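Long-range contact in DR2417 (PDB 4XWW), which degrades RNA as a two-metal 5'-3' exoribonuclease of the metallo-beta-lactamase superfamily, works as a homodimer and probably helps to mature rRNA: residues Q57-Y69 against T447-G459. Numbering follows the deposited sequence.
Sequences QMGIDLIVPRIDY and TVAAGAVYVDGLG. With MN (manganese (II) ion), chain G.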
# COMPACT_ATOMS: atom_id res chain seq x y z
N GLN A 57 7.85 -6.37 6.87
CA GLN A 57 9.00 -6.26 7.76
C GLN A 57 8.66 -5.37 8.95
O GLN A 57 9.17 -4.26 9.10
CB GLN A 57 10.21 -5.72 6.99
CG GLN A 57 10.69 -6.69 5.93
CD GLN A 57 11.52 -6.05 4.83
OE1 GLN A 57 11.30 -4.90 4.45
NE2 GLN A 57 12.47 -6.81 4.29
N MET A 58 7.78 -5.88 9.80
CA MET A 58 7.19 -5.06 10.84
C MET A 58 8.15 -4.73 11.97
O MET A 58 8.94 -5.56 12.41
CB MET A 58 5.94 -5.73 11.39
CG MET A 58 4.80 -5.72 10.39
SD MET A 58 3.39 -6.68 10.96
CE MET A 58 4.07 -8.30 10.75
N GLY A 59 8.06 -3.48 12.42
CA GLY A 59 8.79 -3.05 13.59
C GLY A 59 10.20 -2.56 13.32
O GLY A 59 10.77 -1.88 14.16
N ILE A 60 10.77 -2.89 12.17
CA ILE A 60 12.17 -2.49 11.94
C ILE A 60 12.26 -1.08 11.36
O ILE A 60 11.32 -0.59 10.74
CB ILE A 60 12.94 -3.48 11.02
CG1 ILE A 60 12.56 -3.31 9.56
CG2 ILE A 60 12.83 -4.93 11.52
CD1 ILE A 60 13.39 -4.17 8.62
N ASP A 61 13.41 -0.44 11.58
CA ASP A 61 13.58 0.96 11.19
C ASP A 61 14.20 1.14 9.81
O ASP A 61 13.72 1.95 9.01
CB ASP A 61 14.44 1.68 12.23
CG ASP A 61 13.88 1.58 13.63
OD1 ASP A 61 12.64 1.63 13.77
OD2 ASP A 61 14.66 1.43 14.58
N LEU A 62 15.27 0.40 9.52
CA LEU A 62 15.90 0.49 8.21
C LEU A 62 16.66 -0.79 7.89
O LEU A 62 16.81 -1.66 8.74
CB LEU A 62 16.83 1.71 8.15
CG LEU A 62 17.89 1.80 9.24
CD1 LEU A 62 19.29 1.43 8.71
CD2 LEU A 62 17.91 3.21 9.85
N ILE A 63 17.11 -0.89 6.65
CA ILE A 63 17.80 -2.08 6.18
C ILE A 63 19.16 -1.67 5.57
O ILE A 63 19.23 -0.73 4.80
CB ILE A 63 16.96 -2.84 5.13
CG1 ILE A 63 15.55 -3.13 5.67
CG2 ILE A 63 17.68 -4.11 4.70
CD1 ILE A 63 14.55 -3.60 4.63
N VAL A 64 20.21 -2.38 5.91
CA VAL A 64 21.53 -2.07 5.37
C VAL A 64 22.08 -3.33 4.71
O VAL A 64 21.60 -4.42 4.98
CB VAL A 64 22.48 -1.55 6.46
CG1 VAL A 64 21.95 -0.24 7.00
CG2 VAL A 64 22.65 -2.56 7.56
N PRO A 65 23.08 -3.18 3.83
CA PRO A 65 23.54 -4.35 3.08
C PRO A 65 24.41 -5.29 3.89
O PRO A 65 25.14 -4.84 4.78
CB PRO A 65 24.35 -3.75 1.91
CG PRO A 65 24.12 -2.28 1.94
CD PRO A 65 23.72 -1.94 3.35
N ARG A 66 24.32 -6.58 3.59
CA ARG A 66 25.31 -7.54 4.06
C ARG A 66 26.64 -7.22 3.41
O ARG A 66 26.71 -7.07 2.20
CB ARG A 66 24.88 -8.97 3.73
CG ARG A 66 23.91 -9.60 4.73
CD ARG A 66 24.47 -10.92 5.28
NE ARG A 66 24.11 -12.04 4.41
CZ ARG A 66 24.80 -13.16 4.29
NH1 ARG A 66 24.37 -14.11 3.47
NH2 ARG A 66 25.92 -13.35 4.98
N ILE A 67 27.70 -7.14 4.21
CA ILE A 67 29.00 -6.78 3.65
C ILE A 67 30.03 -7.88 3.86
O ILE A 67 31.24 -7.61 3.86
CB ILE A 67 29.55 -5.46 4.23
CG1 ILE A 67 29.66 -5.52 5.75
CG2 ILE A 67 28.69 -4.27 3.76
CD1 ILE A 67 30.52 -4.41 6.35
N ASP A 68 29.55 -9.12 4.01
CA ASP A 68 30.43 -10.29 4.12
C ASP A 68 31.57 -10.23 3.11
O ASP A 68 32.73 -10.50 3.44
CB ASP A 68 29.66 -11.59 3.91
CG ASP A 68 28.49 -11.75 4.85
OD1 ASP A 68 27.75 -10.76 5.05
OD2 ASP A 68 28.30 -12.86 5.37
N TYR A 69 31.24 -9.88 1.87
CA TYR A 69 32.25 -9.85 0.81
C TYR A 69 33.36 -8.85 1.11
O TYR A 69 34.54 -9.16 0.96
CB TYR A 69 31.61 -9.53 -0.54
CG TYR A 69 32.61 -9.54 -1.68
CD1 TYR A 69 32.94 -10.71 -2.34
CD2 TYR A 69 33.23 -8.37 -2.09
CE1 TYR A 69 33.87 -10.72 -3.37
CE2 TYR A 69 34.13 -8.36 -3.11
CZ TYR A 69 34.45 -9.53 -3.76
OH TYR A 69 35.38 -9.50 -4.78
N THR A 447 28.40 -16.31 -7.64
CA THR A 447 27.72 -15.43 -6.70
C THR A 447 28.56 -15.29 -5.44
O THR A 447 29.42 -16.13 -5.16
CB THR A 447 26.28 -15.94 -6.34
OG1 THR A 447 26.34 -17.23 -5.73
CG2 THR A 447 25.42 -16.02 -7.58
N VAL A 448 28.32 -14.21 -4.70
CA VAL A 448 28.95 -13.99 -3.40
C VAL A 448 27.84 -13.74 -2.39
O VAL A 448 26.70 -13.50 -2.77
CB VAL A 448 29.94 -12.80 -3.42
CG1 VAL A 448 30.98 -12.99 -4.50
CG2 VAL A 448 29.19 -11.48 -3.61
N ALA A 449 28.17 -13.81 -1.10
CA ALA A 449 27.18 -13.55 -0.07
C ALA A 449 26.64 -12.13 -0.21
O ALA A 449 27.40 -11.17 -0.34
CB ALA A 449 27.78 -13.76 1.31
N ALA A 450 25.33 -12.01 -0.20
CA ALA A 450 24.67 -10.72 -0.31
C ALA A 450 23.33 -10.80 0.38
O ALA A 450 22.81 -11.89 0.58
CB ALA A 450 24.50 -10.32 -1.77
N GLY A 451 22.77 -9.65 0.74
CA GLY A 451 21.45 -9.65 1.34
C GLY A 451 21.19 -8.51 2.30
O GLY A 451 21.87 -7.48 2.25
N ALA A 452 20.20 -8.70 3.17
CA ALA A 452 19.73 -7.63 4.03
C ALA A 452 20.13 -7.83 5.49
O ALA A 452 20.17 -8.96 5.98
CB ALA A 452 18.22 -7.49 3.90
N VAL A 453 20.45 -6.74 6.16
CA VAL A 453 20.65 -6.74 7.61
C VAL A 453 19.67 -5.73 8.21
O VAL A 453 19.67 -4.57 7.80
CB VAL A 453 22.08 -6.37 8.01
CG1 VAL A 453 22.22 -6.38 9.53
CG2 VAL A 453 23.10 -7.32 7.38
N TYR A 454 18.82 -6.18 9.13
CA TYR A 454 17.82 -5.28 9.70
C TYR A 454 18.35 -4.47 10.87
O TYR A 454 19.10 -4.97 11.70
CB TYR A 454 16.58 -6.06 10.15
CG TYR A 454 15.96 -6.91 9.06
CD1 TYR A 454 15.91 -6.45 7.75
CD2 TYR A 454 15.46 -8.17 9.34
CE1 TYR A 454 15.35 -7.21 6.75
CE2 TYR A 454 14.89 -8.94 8.34
CZ TYR A 454 14.84 -8.46 7.05
OH TYR A 454 14.29 -9.24 6.06
N VAL A 455 17.94 -3.21 10.91
CA VAL A 455 18.21 -2.34 12.05
C VAL A 455 16.88 -2.05 12.76
O VAL A 455 15.92 -1.59 12.14
CB VAL A 455 18.87 -1.03 11.62
CG1 VAL A 455 19.11 -0.13 12.83
CG2 VAL A 455 20.19 -1.31 10.91
N ASP A 456 16.85 -2.32 14.06
CA ASP A 456 15.65 -2.14 14.86
C ASP A 456 16.07 -1.56 16.20
O ASP A 456 16.60 -2.27 17.04
CB ASP A 456 14.92 -3.46 15.05
CG ASP A 456 13.47 -3.29 15.48
OD1 ASP A 456 13.06 -2.16 15.81
OD2 ASP A 456 12.76 -4.31 15.51
N GLY A 457 15.86 -0.26 16.38
CA GLY A 457 16.37 0.41 17.55
C GLY A 457 17.89 0.50 17.48
O GLY A 457 18.44 0.98 16.50
N LEU A 458 18.55 0.01 18.52
CA LEU A 458 20.00 -0.00 18.57
C LEU A 458 20.55 -1.30 17.99
O LEU A 458 21.74 -1.42 17.70
CB LEU A 458 20.49 0.18 20.01
CG LEU A 458 20.12 1.48 20.71
CD1 LEU A 458 20.34 1.33 22.21
CD2 LEU A 458 20.94 2.63 20.15
N GLY A 459 19.66 -2.28 17.83
CA GLY A 459 20.04 -3.59 17.35
C GLY A 459 20.30 -3.62 15.86
O GLY A 459 19.49 -3.16 15.06
MN MN G . 11.28 -0.94 16.15
O HOH W 1 24.72 -7.53 0.32
O HOH W 2 28.50 -9.18 1.07
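Asp456, its CG anti to the backbone N (chi1 -162°), swings its carboxylate to Gly59, where OD1 of Asp456 and the carbonyl O of Gly59 bind one manganese ion at 2.2 and 2.3 Å. These oxygens, both acceptors, lie only 2.8 Å apart, and the shared positive ion offsets their repulsion; Arg471 makes a salt bridge to OD2. Gly59 sits in a type II turn with positive phi, where a CB would jam against the carbonyl O of Met58. With CG beside its backbone N (chi1 -56°), Asp61 directs OD2 to the backbone N of Gly457 (2.7 Å), met on the syn side but 31° out of the carboxylate plane. This short side chain thus ties down the type II' turn beginning at Asp456. Beyond it, Val64 and Val453 exchange two backbone hydrogen bonds. Beta-branched Ile63, Val64, Val453 and Val455 suit the extended backbone; Leu62 adds apolar bulk, its CD1 alongside CG2 of Val455 (3.6 Å), with Tyr95 packed on both. On the other face CG1 of Ile63 reaches the Tyr454 ring edge; from the preceding loop, CD1 of Ile60 meets CD1 of Tyr454 at 3.5 Å. The Tyr454 hydroxyl is hydrogen-bonded to Asp465. Val455 O accepts from Asp61 N (2.8 Å) and, weakly, from Leu62 N: a classic beta bulge in an antiparallel strand pair, closed at one end by a manganese site.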